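Local coordinates for agarase (Pseudoalteromonas fuliginea, PDB 6XJ9), which probably hydrolyses agarose, a galactan of red algal cell walls, as a glycoside hydrolase of family GH50, at residues S102-L107 and T118-V123. Sequence-based numbering, arbitrary orientation.
Sequences SVQIYL and TRSVNV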
loop_
_atom_site.group_PDB
_atom_site.type_symbol
_atom_site.label_atom_id
_atom_site.label_comp_id
_atom_site.label_asym_id
_atom_site.label_seq_id
_atom_site.Cartn_x
_atom_site.Cartn_y
_atom_site.Cartn_z
ATOM N N SER A 102 8.719 8.015 6.868
ATOM C CA SER A 102 9.835 8.100 5.939
ATOM C C SER A 102 10.353 9.537 5.924
ATOM O O SER A 102 9.606 10.465 6.243
ATOM C CB SER A 102 9.428 7.639 4.568
ATOM O OG SER A 102 8.712 8.653 3.865
ATOM N N VAL A 103 11.644 9.708 5.612
ATOM C CA VAL A 103 12.239 11.034 5.620
ATOM C C VAL A 103 12.932 11.270 4.285
ATOM O O VAL A 103 13.814 10.504 3.897
ATOM C CB VAL A 103 13.186 11.288 6.815
ATOM C CG1 VAL A 103 14.382 10.341 6.832
ATOM C CG2 VAL A 103 13.666 12.737 6.842
ATOM N N GLN A 104 12.504 12.341 3.605
ATOM C CA GLN A 104 13.235 12.899 2.486
ATOM C C GLN A 104 14.304 13.824 3.049
ATOM O O GLN A 104 13.987 14.898 3.560
ATOM C CB GLN A 104 12.308 13.674 1.540
ATOM C CG GLN A 104 13.050 14.314 0.377
ATOM C CD GLN A 104 12.138 14.967 -0.631
ATOM O OE1 GLN A 104 10.931 15.072 -0.436
ATOM N NE2 GLN A 104 12.714 15.418 -1.728
ATOM N N ILE A 105 15.566 13.392 2.941
ATOM C CA ILE A 105 16.687 14.232 3.344
ATOM C C ILE A 105 17.179 15.019 2.131
ATOM O O ILE A 105 17.090 14.564 0.993
ATOM C CB ILE A 105 17.820 13.414 3.999
ATOM C CG1 ILE A 105 18.298 12.276 3.088
ATOM C CG2 ILE A 105 17.397 12.896 5.362
ATOM C CD1 ILE A 105 19.487 11.509 3.615
ATOM N N TYR A 106 17.660 16.229 2.404
ATOM C CA TYR A 106 18.355 17.025 1.415
ATOM C C TYR A 106 19.830 16.995 1.788
ATOM O O TYR A 106 20.175 17.183 2.957
ATOM C CB TYR A 106 17.780 18.444 1.401
ATOM C CG TYR A 106 16.384 18.520 0.830
ATOM C CD1 TYR A 106 15.279 18.201 1.607
ATOM C CD2 TYR A 106 16.171 18.905 -0.486
ATOM C CE1 TYR A 106 13.992 18.256 1.085
ATOM C CE2 TYR A 106 14.891 18.979 -1.020
ATOM C CZ TYR A 106 13.798 18.637 -0.231
ATOM O OH TYR A 106 12.528 18.698 -0.748
ATOM N N LEU A 107 20.673 16.714 0.785
ATOM C CA LEU A 107 22.109 16.668 0.973
ATOM C C LEU A 107 22.720 17.849 0.228
ATOM O O LEU A 107 22.715 17.879 -1.003
ATOM C CB LEU A 107 22.640 15.319 0.475
ATOM C CG LEU A 107 24.152 15.222 0.262
ATOM C CD1 LEU A 107 24.902 15.434 1.566
ATOM C CD2 LEU A 107 24.521 13.872 -0.344
ATOM N N THR A 118 22.567 20.720 -4.177
ATOM C CA THR A 118 21.525 20.013 -3.447
ATOM C C THR A 118 21.195 18.683 -4.131
ATOM O O THR A 118 20.826 18.667 -5.305
ATOM C CB THR A 118 20.264 20.880 -3.358
ATOM O OG1 THR A 118 20.623 22.151 -2.812
ATOM C CG2 THR A 118 19.164 20.240 -2.537
ATOM N N ARG A 119 21.321 17.584 -3.370
ATOM C CA ARG A 119 20.794 16.270 -3.727
ATOM C C ARG A 119 19.727 15.884 -2.697
ATOM O O ARG A 119 19.632 16.526 -1.654
ATOM C CB ARG A 119 21.925 15.238 -3.793
ATOM C CG ARG A 119 22.965 15.498 -4.878
ATOM C CD ARG A 119 24.267 14.755 -4.633
ATOM N NE ARG A 119 25.182 14.882 -5.766
ATOM C CZ ARG A 119 26.212 15.725 -5.846
ATOM N NH1 ARG A 119 26.491 16.558 -4.854
ATOM N NH2 ARG A 119 26.956 15.738 -6.935
ATOM N N SER A 120 18.898 14.869 -3.000
ATOM C CA SER A 120 17.817 14.451 -2.114
ATOM C C SER A 120 17.517 12.961 -2.280
ATOM O O SER A 120 17.653 12.409 -3.365
ATOM C CB SER A 120 16.571 15.283 -2.341
ATOM O OG SER A 120 15.575 14.965 -1.375
ATOM N N VAL A 121 17.078 12.314 -1.198
ATOM C CA VAL A 121 16.647 10.926 -1.272
ATOM C C VAL A 121 15.659 10.648 -0.142
ATOM O O VAL A 121 15.670 11.331 0.879
ATOM C CB VAL A 121 17.846 9.954 -1.245
ATOM C CG1 VAL A 121 18.485 9.863 0.132
ATOM C CG2 VAL A 121 17.458 8.567 -1.735
ATOM N N ASN A 122 14.806 9.634 -0.332
ATOM C CA ASN A 122 13.943 9.178 0.741
ATOM C C ASN A 122 14.643 8.057 1.509
ATOM O O ASN A 122 15.210 7.165 0.893
ATOM C CB ASN A 122 12.562 8.755 0.231
ATOM C CG ASN A 122 11.631 8.354 1.361
ATOM O OD1 ASN A 122 11.745 7.261 1.912
ATOM N ND2 ASN A 122 10.702 9.226 1.718
ATOM N N VAL A 123 14.585 8.124 2.848
ATOM C CA VAL A 123 15.057 7.079 3.748
ATOM C C VAL A 123 13.839 6.450 4.419
ATOM O O VAL A 123 13.315 7.000 5.388
ATOM C CB VAL A 123 16.036 7.606 4.822
ATOM C CG1 VAL A 123 16.579 6.492 5.713
ATOM C CG2 VAL A 123 17.163 8.448 4.248
HETATM O O HOH W 1 24.718 17.660 -2.817
#
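Val-103, Ile-105 and Leu-107 form antiparallel hydrogen-bonded pairs with Val-123, Val-121 and Arg-119, and each pair closes a ring of two backbone bonds; Val-123 N to Val-103 O is short at 2.7 Å. A water reinforces the last pair, giving a hydrogen to Leu-107 O and accepting one from Arg-119 NH1, at the end of an extended side chain that leads away from the strand.

Val-103, Ile-105, Val-121 and Val-123 share one face and meet there through apolar contacts. Beta-branched residues suit extended strands and fill such a face: Ile-105 CG1 lies alongside Val-121 CG1 at 3.8 Å, while its CD1 reaches on to Val-123 CG2. Phe-171 of the adjoining strand 169-174 and Tyr-131 of strand 128-134 touch Val-121, and the beta hairpin of 103-111 and 116-123 thus packs its apolar face against other strands of the CBM-like domain.

The hairpin's other face carries mostly polar residues. Ser-120 OG, short enough to serve the backbone and a side chain at once, donates to Ile-105 O at 2.8 Å and accepts from Gln-104 NE2 at 2.9 Å, while sitting over the centre of one face of the Tyr-106 ring. Asn-122 ND2 has two hydrogens for two acceptors, Ser-102 OG in a nearly straight, in-plane bond (3.0 Å, 176°) and His-685 O; Ser-102 OG in turn bonds Asp-691, and Gln-104 NE2 bonds Leu-683 O. A leucine in place of Asn-122 would probably leave His-685 O and Ser-102 OG without this shared donor.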